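Local coordinates for protein deoxyribodipyrimidine photo-lyase (Oryza sativa Japonica Group, PDB 3UMV) that repairs ultraviolet-damaged DNA by using light and a bound FAD to split cyclobutane pyrimidine dimers back into separate pyrimidines, at residues D223-I226 with A227-S231; F470-D473 with A474-Y478; A123-R127 with L128-T132. All coordinates share one frame; numbering follows the deposited sequence. Where two conformers were deposited one is given.

Interaction 1: residues D223-I226 with A227-S231; sequences DALI and ARVCS
L225 and V229, one helical turn apart, lie side by side and point the same way, and CD1 of L225 meets CG2 of V229 at 3.7 Å. This is the tight side of helix 222-231. In the leucine, chi1 of 172° together with chi2 of 67° turns CD1 toward V229. Next to this pair, I226 CG2 lies 4.0 Å from C230 SG, and the compact thiol also rests on R87 of helix 87-106. I226 packs there on L94 and R95, V229 on L90, and V229 also on L76 and F81, so branched aliphatic residues suit this buried face. D223, exposed, ties the helix to R98 of helix 87-106 by a salt bridge. The open side, with A224, A227 and R228, is thinner. R228 bends at chi3 and brings NH1 back to 3.3 Å from L225 CD1, while CG2 of V229 lies over one guanidinium face, toward its rim; the charge itself is paired with E232. A224 and L225 touch a bound urea. The i to i+4 backbone bonds hold both sides together: V229 N gives L225 O a nearly straight bond of 2.9 Å (174°) and C230 N reaches I226 O at 3.0 Å. Such pairing, apolar on the side that meets helix 87-106, with polar and small residues on the exposed side, is the mark of an amphipathic alpha-helix packed against a neighbouring helix.

Interaction 2: residues F470-D473 with A474-Y478; sequences FDVD and AYISY
D471 grips A474 with its side chain: OD1 accepts from A474 N at 3.2 Å, the N-H coming from above the carboxylate plane, 72° out of it. Its CG, anti to the backbone N (chi1 -171°), also packs 3.4 Å from A474 CB, and a methyl is small enough to sit under the acid. Aspartate suits this place because its short arm reaches an amide that has no earlier helical carbonyl to pair with. The backbone O of D471 takes Y475 N at 3.2 Å, in the carbonyl plane, and a weak bond from A474 N. One step on, the V472 and I476 side chains cross at an angle, CG1 to CD1 3.6 Å, and a water donates to D473 O and also bonds S477 OG. Farther out, CE1, at the edge of the F470 ring, lies 4.3 Å from Y475 CB. F470 is itself set against F394 and M395, and V472 against C466 and L377, while the Y475 hydroxyl is hydrogen-bonded to E384. These contacts place the start of the helix between helices 376-388, 393-405 and 463-469. With D471 at the N-cap and the first turn closed behind it, this is a classic aspartate-capped N-terminus, here opening helix 472-489.

Interaction 3: residues A123-R127 with L128-T132; sequences ALVQR and LGAST. Unlike the reference sequence in segment 123-127: Q126 (reference Arg).
A Schellman motif ends helix 120-127, and G129 is its C-prime residue. With positive phi (59°), a conformation that favours glycine, it turns the chain out of the helix. The paired bonds of the motif follow: A130 N reaches back to V125 O at 2.9 Å, nearly straight at 173°, and G129 N makes a weak bond of 3.2 Å to Q126 O. The last regular helical bond runs from L128 N to L124 O at 3.0 Å. Around this turn gather the apolar side chains. L124 and L128, both buried, cross at an angle, L124 CG 3.7 Å from L128 CD1; L128 also rests on W212 and on V41 of strand 40-44, and L124 touches F112 and F114 of strand 111-114. Replacing L124 by an alanine would probably open a gap beside L128 and leave its CD1 without the leucine branch it packs on. R127, exposed, folds back over L124 CA, rests on F114 and forms a salt bridge from NE to E215. A130, just past the glycine, is buried between V125 and V41, a place a methyl suits. There its CB meets CG1 of V125 at 3.7 Å, the valine holding that branch anti to its own backbone N (chi1 163°).

How the interactions relate
All three are local contacts within one chain, and they lie on three different helices: interaction 2 at a start, interaction 3 at an end, interaction 1 along nearly the whole of a short helix. Each is partly buried, mixing an apolar face with an exposed one, but the polar work differs. At 470-478 an acidic side chain meets a backbone amide; at 123-132 backbone alone closes the helix around a glycine; at 223-231 charged side chains pair beyond the backbone bonds. Their surroundings differ too: interaction 3 lies in the photolyase alpha/beta region beside strands, interaction 1 backs onto helix 87-106, and interaction 2 packs among helices. Interactions 2 and 3 lie on opposite sides of the chain's centre, their centres about 56 Å apart.

Interaction 1: residues D223-I226 with A227-S231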
ATOM      1  N   ASP A 223       0.274  13.483  21.113  1.00 23.62           N
ATOM      2  CA  ASP A 223       0.744  12.523  22.109  1.00 24.79           C
ATOM      3  C   ASP A 223      -0.420  11.764  22.781  1.00 21.32           C
ATOM      4  O   ASP A 223      -0.365  10.537  22.921  1.00 20.10           O
ATOM      5  CB  ASP A 223       1.663  13.197  23.135  1.00 28.09           C
ATOM      6  CG  ASP A 223       3.019  13.581  22.540  1.00 34.62           C
ATOM      7  OD1 ASP A 223       3.534  12.835  21.678  1.00 31.89           O
ATOM      8  OD2 ASP A 223       3.576  14.627  22.925  1.00 39.87           O
ATOM      9  N   ALA A 224      -1.483  12.478  23.143  1.00 19.00           N
ATOM     10  CA  ALA A 224      -2.645  11.835  23.764  1.00 17.24           C
ATOM     11  C   ALA A 224      -3.349  10.922  22.783  1.00 20.04           C
ATOM     12  O   ALA A 224      -3.720   9.808  23.125  1.00 23.17           O
ATOM     13  CB  ALA A 224      -3.606  12.852  24.278  1.00 18.42           C
ATOM     14  N   LEU A 225      -3.558  11.418  21.569  1.00 16.67           N
ATOM     15  CA  LEU A 225      -4.219  10.632  20.513  1.00 18.41           C
ATOM     16  C   LEU A 225      -3.467   9.356  20.168  1.00 20.88           C
ATOM     17  O   LEU A 225      -4.047   8.270  20.116  1.00 22.31           O
ATOM     18  CB  LEU A 225      -4.418  11.484  19.264  1.00 19.77           C
ATOM     19  CG  LEU A 225      -4.922  10.711  18.050  1.00 22.68           C
ATOM     20  CD1 LEU A 225      -6.343  10.221  18.297  1.00 23.03           C
ATOM     21  CD2 LEU A 225      -4.844  11.566  16.796  1.00 25.01           C
ATOM     22  N   ILE A 226      -2.168   9.476  19.928  1.00 23.15           N
ATOM     23  CA  ILE A 226      -1.367   8.295  19.614  1.00 21.71           C
ATOM     24  C   ILE A 226      -1.422   7.259  20.738  1.00 26.39           C
ATOM     25  O   ILE A 226      -1.622   6.075  20.487  1.00 25.64           O
ATOM     26  CB  ILE A 226       0.081   8.673  19.305  1.00 20.61           C
ATOM     27  CG1 ILE A 226       0.124   9.432  17.979  1.00 21.79           C
ATOM     28  CG2 ILE A 226       0.960   7.412  19.234  1.00 21.00           C
ATOM     29  CD1 ILE A 226       1.397  10.164  17.722  1.00 24.19           C
ATOM     30  N   ALA A 227      -1.269   7.703  21.983  1.00 23.34           N
ATOM     31  CA  ALA A 227      -1.331   6.772  23.109  1.00 21.45           C
ATOM     32  C   ALA A 227      -2.691   6.083  23.169  1.00 20.88           C
ATOM     33  O   ALA A 227      -2.773   4.877  23.393  1.00 24.63           O
ATOM     34  CB  ALA A 227      -1.024   7.474  24.419  1.00 25.39           C
ATOM     35  N   ARG A 228      -3.757   6.843  22.955  1.00 19.86           N
ATOM     36  CA  ARG A 228      -5.110   6.297  23.051  1.00 22.67           C
ATOM     37  C   ARG A 228      -5.368   5.258  21.976  1.00 29.93           C
ATOM     38  O   ARG A 228      -5.751   4.124  22.269  1.00 29.81           O
ATOM     39  CB  ARG A 228      -6.170   7.396  22.940  1.00 23.85           C
ATOM     40  CG  ARG A 228      -7.583   6.840  23.027  1.00 30.30           C
ATOM     41  CD  ARG A 228      -8.648   7.908  22.904  1.00 34.91           C
ATOM     42  NE  ARG A 228      -8.637   8.570  21.602  1.00 36.57           N
ATOM     43  CZ  ARG A 228      -9.161   8.058  20.490  1.00 36.85           C
ATOM     44  NH1 ARG A 228      -9.106   8.742  19.349  1.00 33.05           N
ATOM     45  NH2 ARG A 228      -9.730   6.860  20.512  1.00 38.55           N
ATOM     46  N   VAL A 229      -5.166   5.663  20.729  1.00 25.89           N
ATOM     47  CA  VAL A 229      -5.431   4.797  19.587  1.00 21.82           C
ATOM     48  C   VAL A 229      -4.607   3.512  19.649  1.00 25.89           C
ATOM     49  O   VAL A 229      -5.142   2.419  19.463  1.00 30.22           O
ATOM     50  CB  VAL A 229      -5.209   5.541  18.249  1.00 23.85           C
ATOM     51  CG1 VAL A 229      -5.171   4.566  17.087  1.00 25.69           C
ATOM     52  CG2 VAL A 229      -6.304   6.567  18.035  1.00 28.63           C
ATOM     53  N   CYS A 230      -3.312   3.631  19.917  1.00 24.69           N
ATOM     54  CA  CYS A 230      -2.456   2.453  19.919  1.00 25.74           C
ATOM     55  C   CYS A 230      -2.799   1.505  21.074  1.00 28.74           C
ATOM     56  O   CYS A 230      -2.702   0.290  20.921  1.00 31.86           O
ATOM     57  CB  CYS A 230      -0.976   2.833  19.967  1.00 25.00           C
ATOM     58  SG  CYS A 230      -0.368   3.702  18.504  1.00 28.16           S
ATOM     59  N   SER A 231      -3.194   2.048  22.225  1.00 27.90           N
ATOM     60  CA  SER A 231      -3.563   1.192  23.350  1.00 27.38           C
ATOM     61  C   SER A 231      -4.908   0.492  23.133  1.00 31.23           C
ATOM     62  O   SER A 231      -5.226  -0.484  23.818  1.00 33.81           O
ATOM     63  CB  SER A 231      -3.545   1.955  24.685  1.00 28.45           C
ATOM     64  OG  SER A 231      -4.668   2.812  24.815  1.00 29.73           O
TER

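Interaction 2: residues F470-D473 with A474-Y478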
ATOM      1  N   PHE A 470      21.154 -18.961  -2.149  1.00 28.74           N
ATOM      2  CA  PHE A 470      21.794 -18.095  -1.161  1.00 26.21           C
ATOM      3  C   PHE A 470      22.128 -18.831   0.129  1.00 25.94           C
ATOM      4  O   PHE A 470      21.684 -19.962   0.339  1.00 26.22           O
ATOM      5  CB  PHE A 470      20.923 -16.870  -0.852  1.00 20.63           C
ATOM      6  CG  PHE A 470      19.586 -17.206  -0.218  1.00 20.06           C
ATOM      7  CD1 PHE A 470      19.441 -17.203   1.159  1.00 18.54           C
ATOM      8  CD2 PHE A 470      18.485 -17.512  -1.000  1.00 24.54           C
ATOM      9  CE1 PHE A 470      18.207 -17.515   1.747  1.00 19.81           C
ATOM     10  CE2 PHE A 470      17.254 -17.813  -0.421  1.00 24.02           C
ATOM     11  CZ  PHE A 470      17.120 -17.814   0.952  1.00 24.92           C
ATOM     12  N   ASP A 471      22.891 -18.166   0.992  1.00 23.53           N
ATOM     13  CA  ASP A 471      23.342 -18.745   2.259  1.00 27.07           C
ATOM     14  C   ASP A 471      22.201 -18.755   3.277  1.00 24.94           C
ATOM     15  O   ASP A 471      22.053 -17.813   4.060  1.00 19.90           O
ATOM     16  CB  ASP A 471      24.532 -17.926   2.790  1.00 26.56           C
ATOM     17  CG  ASP A 471      25.226 -18.567   3.989  1.00 30.36           C
ATOM     18  OD1 ASP A 471      24.670 -19.485   4.623  1.00 29.51           O
ATOM     19  OD2 ASP A 471      26.349 -18.126   4.309  1.00 36.99           O
ATOM     20  N   VAL A 472      21.399 -19.822   3.249  1.00 21.63           N
ATOM     21  CA  VAL A 472      20.255 -20.006   4.150  1.00 20.56           C
ATOM     22  C   VAL A 472      20.621 -19.886   5.634  1.00 19.83           C
ATOM     23  O   VAL A 472      19.875 -19.298   6.413  1.00 23.76           O
ATOM     24  CB  VAL A 472      19.581 -21.379   3.915  1.00 26.64           C
ATOM     25  CG1 VAL A 472      18.527 -21.647   4.983  1.00 28.57           C
ATOM     26  CG2 VAL A 472      18.957 -21.433   2.531  1.00 27.11           C
ATOM     27  N   ASP A 473      21.771 -20.435   6.024  1.00 22.67           N
ATOM     28  CA  ASP A 473      22.171 -20.393   7.425  1.00 25.60           C
ATOM     29  C   ASP A 473      22.485 -18.972   7.885  1.00 24.99           C
ATOM     30  O   ASP A 473      22.224 -18.611   9.038  1.00 22.42           O
ATOM     31  CB  ASP A 473      23.366 -21.320   7.677  1.00 36.96           C
ATOM     32  CG  ASP A 473      23.018 -22.783   7.463  1.00 47.56           C
ATOM     33  OD1 ASP A 473      21.811 -23.121   7.478  1.00 49.37           O
ATOM     34  OD2 ASP A 473      23.950 -23.595   7.288  1.00 53.73           O
ATOM     35  N   ALA A 474      23.035 -18.166   6.976  1.00 23.49           N
ATOM     36  CA  ALA A 474      23.313 -16.772   7.276  1.00 23.86           C
ATOM     37  C   ALA A 474      22.012 -15.996   7.511  1.00 22.39           C
ATOM     38  O   ALA A 474      21.923 -15.192   8.435  1.00 25.54           O
ATOM     39  CB  ALA A 474      24.155 -16.134   6.160  1.00 25.44           C
ATOM     40  N   TYR A 475      20.994 -16.257   6.696  1.00 20.57           N
ATOM     41  CA  TYR A 475      19.705 -15.603   6.886  1.00 18.38           C
ATOM     42  C   TYR A 475      19.103 -16.005   8.216  1.00 21.12           C
ATOM     43  O   TYR A 475      18.599 -15.177   8.962  1.00 21.75           O
ATOM     44  CB  TYR A 475      18.742 -15.957   5.754  1.00 18.15           C
ATOM     45  CG  TYR A 475      17.356 -15.377   5.920  1.00 18.11           C
ATOM     46  CD1 TYR A 475      16.272 -16.197   6.211  1.00 17.84           C
ATOM     47  CD2 TYR A 475      17.123 -14.015   5.765  1.00 19.59           C
ATOM     48  CE1 TYR A 475      15.005 -15.686   6.343  1.00 18.28           C
ATOM     49  CE2 TYR A 475      15.852 -13.491   5.900  1.00 16.64           C
ATOM     50  CZ  TYR A 475      14.794 -14.336   6.195  1.00 17.08           C
ATOM     51  OH  TYR A 475      13.522 -13.862   6.326  1.00 17.28           O
ATOM     52  N   ILE A 476      19.163 -17.295   8.508  1.00 23.03           N
ATOM     53  CA  ILE A 476      18.647 -17.796   9.768  1.00 26.06           C
ATOM     54  C   ILE A 476      19.330 -17.141  10.970  1.00 26.22           C
ATOM     55  O   ILE A 476      18.643 -16.687  11.889  1.00 26.53           O
ATOM     56  CB  ILE A 476      18.736 -19.320   9.832  1.00 21.79           C
ATOM     57  CG1 ILE A 476      17.736 -19.925   8.843  1.00 19.69           C
ATOM     58  CG2 ILE A 476      18.443 -19.811  11.242  1.00 25.02           C
ATOM     59  CD1 ILE A 476      17.979 -21.386   8.566  1.00 25.55           C
ATOM     60  N   SER A 477      20.665 -17.063  10.936  1.00 24.53           N
ATOM     61  CA  SER A 477      21.455 -16.402  11.980  1.00 31.25           C
ATOM     62  C   SER A 477      21.095 -14.935  12.153  1.00 29.76           C
ATOM     63  O   SER A 477      20.969 -14.447  13.278  1.00 28.63           O
ATOM     64  CB  SER A 477      22.955 -16.499  11.666  1.00 32.20           C
ATOM     65  OG  SER A 477      23.390 -17.841  11.695  1.00 42.22           O
ATOM     66  N   TYR A 478      20.971 -14.237  11.024  1.00 24.91           N
ATOM     67  CA  TYR A 478      20.573 -12.834  10.982  1.00 24.64           C
ATOM     68  C   TYR A 478      19.207 -12.591  11.626  1.00 26.07           C
ATOM     69  O   TYR A 478      19.032 -11.647  12.391  1.00 23.89           O
ATOM     70  CB  TYR A 478      20.582 -12.350   9.533  1.00 21.89           C
ATOM     71  CG  TYR A 478      19.741 -11.131   9.261  1.00 27.41           C
ATOM     72  CD1 TYR A 478      18.462 -11.252   8.731  1.00 30.37           C
ATOM     73  CD2 TYR A 478      20.224  -9.863   9.527  1.00 32.98           C
ATOM     74  CE1 TYR A 478      17.688 -10.133   8.476  1.00 33.98           C
ATOM     75  CE2 TYR A 478      19.469  -8.745   9.283  1.00 37.74           C
ATOM     76  CZ  TYR A 478      18.204  -8.878   8.761  1.00 40.58           C
ATOM     77  OH  TYR A 478      17.464  -7.746   8.520  1.00 47.64           O
TER
HETATM   78  O   HOH W   1      22.163 -20.374  11.071  1.00 37.58           O

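Interaction 3: residues A123-R127 with L128-T132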
ATOM      1  N   ALA A 123     -20.247  15.549   7.003  1.00 26.95           N
ATOM      2  CA  ALA A 123     -20.659  16.524   7.999  1.00 27.98           C
ATOM      3  C   ALA A 123     -19.878  17.823   7.821  1.00 27.11           C
ATOM      4  O   ALA A 123     -20.461  18.907   7.826  1.00 25.19           O
ATOM      5  CB  ALA A 123     -20.470  15.970   9.403  1.00 28.90           C
ATOM      6  N   LEU A 124     -18.558  17.710   7.665  1.00 25.72           N
ATOM      7  CA  LEU A 124     -17.717  18.888   7.483  1.00 26.68           C
ATOM      8  C   LEU A 124     -18.061  19.619   6.188  1.00 24.04           C
ATOM      9  O   LEU A 124     -18.214  20.840   6.172  1.00 26.50           O
ATOM     10  CB  LEU A 124     -16.233  18.520   7.497  1.00 25.57           C
ATOM     11  CG  LEU A 124     -15.308  19.684   7.140  1.00 23.77           C
ATOM     12  CD1 LEU A 124     -15.198  20.643   8.306  1.00 20.04           C
ATOM     13  CD2 LEU A 124     -13.924  19.184   6.752  1.00 24.84           C
ATOM     14  N   VAL A 125     -18.192  18.862   5.105  1.00 20.95           N
ATOM     15  CA  VAL A 125     -18.490  19.437   3.803  1.00 23.92           C
ATOM     16  C   VAL A 125     -19.741  20.317   3.872  1.00 27.73           C
ATOM     17  O   VAL A 125     -19.798  21.389   3.254  1.00 28.75           O
ATOM     18  CB  VAL A 125     -18.643  18.328   2.725  1.00 28.10           C
ATOM     19  CG1 VAL A 125     -19.354  18.865   1.491  1.00 34.64           C
ATOM     20  CG2 VAL A 125     -17.281  17.744   2.360  1.00 27.62           C
ATOM     21  N   GLN A 126     -20.732  19.882   4.651  1.00 26.32           N
ATOM     22  CA  GLN A 126     -21.980  20.640   4.782  1.00 26.25           C
ATOM     23  C   GLN A 126     -21.862  21.873   5.679  1.00 26.99           C
ATOM     24  O   GLN A 126     -22.443  22.911   5.370  1.00 28.06           O
ATOM     25  CB  GLN A 126     -23.126  19.733   5.239  1.00 29.91           C
ATOM     26  CG  GLN A 126     -23.565  18.766   4.156  1.00 32.59           C
ATOM     27  CD  GLN A 126     -24.603  17.775   4.630  1.00 37.49           C
ATOM     28  OE1 GLN A 126     -24.286  16.616   4.905  1.00 41.69           O
ATOM     29  NE2 GLN A 126     -25.854  18.215   4.710  1.00 37.76           N
ATOM     30  N   ARG A 127     -21.107  21.768   6.774  1.00 25.03           N
ATOM     31  CA  ARG A 127     -20.891  22.917   7.659  1.00 24.60           C
ATOM     32  C   ARG A 127     -20.182  24.045   6.903  1.00 30.06           C
ATOM     33  O   ARG A 127     -20.500  25.223   7.078  1.00 32.17           O
ATOM     34  CB  ARG A 127     -20.053  22.535   8.884  1.00 29.94           C
ATOM     35  CG  ARG A 127     -20.768  21.683   9.917  1.00 32.62           C
ATOM     36  CD  ARG A 127     -20.040  21.727  11.267  1.00 34.23           C
ATOM     37  NE  ARG A 127     -18.657  21.255  11.182  1.00 35.91           N
ATOM     38  CZ  ARG A 127     -18.307  19.976  11.241  1.00 36.80           C
ATOM     39  NH1 ARG A 127     -17.028  19.620  11.163  1.00 38.17           N
ATOM     40  NH2 ARG A 127     -19.242  19.045  11.369  1.00 38.94           N
ATOM     41  N   LEU A 128     -19.220  23.672   6.063  1.00 29.06           N
ATOM     42  CA  LEU A 128     -18.396  24.636   5.344  1.00 25.71           C
ATOM     43  C   LEU A 128     -19.106  25.191   4.124  1.00 27.62           C
ATOM     44  O   LEU A 128     -18.646  26.159   3.520  1.00 29.94           O
ATOM     45  CB  LEU A 128     -17.103  23.965   4.871  1.00 22.80           C
ATOM     46  CG  LEU A 128     -16.089  23.466   5.880  1.00 27.64           C
ATOM     47  CD1 LEU A 128     -14.914  22.791   5.142  1.00 22.86           C
ATOM     48  CD2 LEU A 128     -15.611  24.598   6.767  1.00 25.87           C
ATOM     49  N   GLY A 129     -20.208  24.557   3.740  1.00 26.16           N
ATOM     50  CA  GLY A 129     -20.843  24.872   2.477  1.00 25.83           C
ATOM     51  C   GLY A 129     -19.894  24.641   1.314  1.00 28.69           C
ATOM     52  O   GLY A 129     -19.774  25.491   0.434  1.00 28.15           O
ATOM     53  N   ALA A 130     -19.230  23.486   1.315  1.00 28.15           N
ATOM     54  CA  ALA A 130     -18.236  23.155   0.295  1.00 24.39           C
ATOM     55  C   ALA A 130     -18.871  23.004  -1.084  1.00 24.42           C
ATOM     56  O   ALA A 130     -20.008  22.547  -1.216  1.00 27.60           O
ATOM     57  CB  ALA A 130     -17.460  21.878   0.677  1.00 18.92           C
ATOM     58  N   SER A 131     -18.131  23.406  -2.108  0.50 20.13           N
ATOM     59  CA  SER A 131     -18.583  23.259  -3.484  0.50 21.38           C
ATOM     60  C   SER A 131     -18.179  21.892  -4.012  0.50 20.76           C
ATOM     61  O   SER A 131     -18.938  21.240  -4.723  0.50 22.09           O
ATOM     62  CB  SER A 131     -17.959  24.341  -4.355  0.50 21.96           C
ATOM     63  OG  SER A 131     -16.546  24.245  -4.318  0.50 20.93           O
ATOM     64  N   THR A 132     -16.970  21.463  -3.663  1.00 21.92           N
ATOM     65  CA  THR A 132     -16.452  20.196  -4.161  1.00 19.75           C
ATOM     66  C   THR A 132     -15.725  19.387  -3.093  1.00 22.06           C
ATOM     67  O   THR A 132     -14.957  19.932  -2.308  1.00 19.80           O
ATOM     68  CB  THR A 132     -15.501  20.415  -5.357  1.00 23.03           C
ATOM     69  OG1 THR A 132     -16.144  21.251  -6.330  1.00 28.14           O
ATOM     70  CG2 THR A 132     -15.129  19.080  -6.010  1.00 22.47           C
TER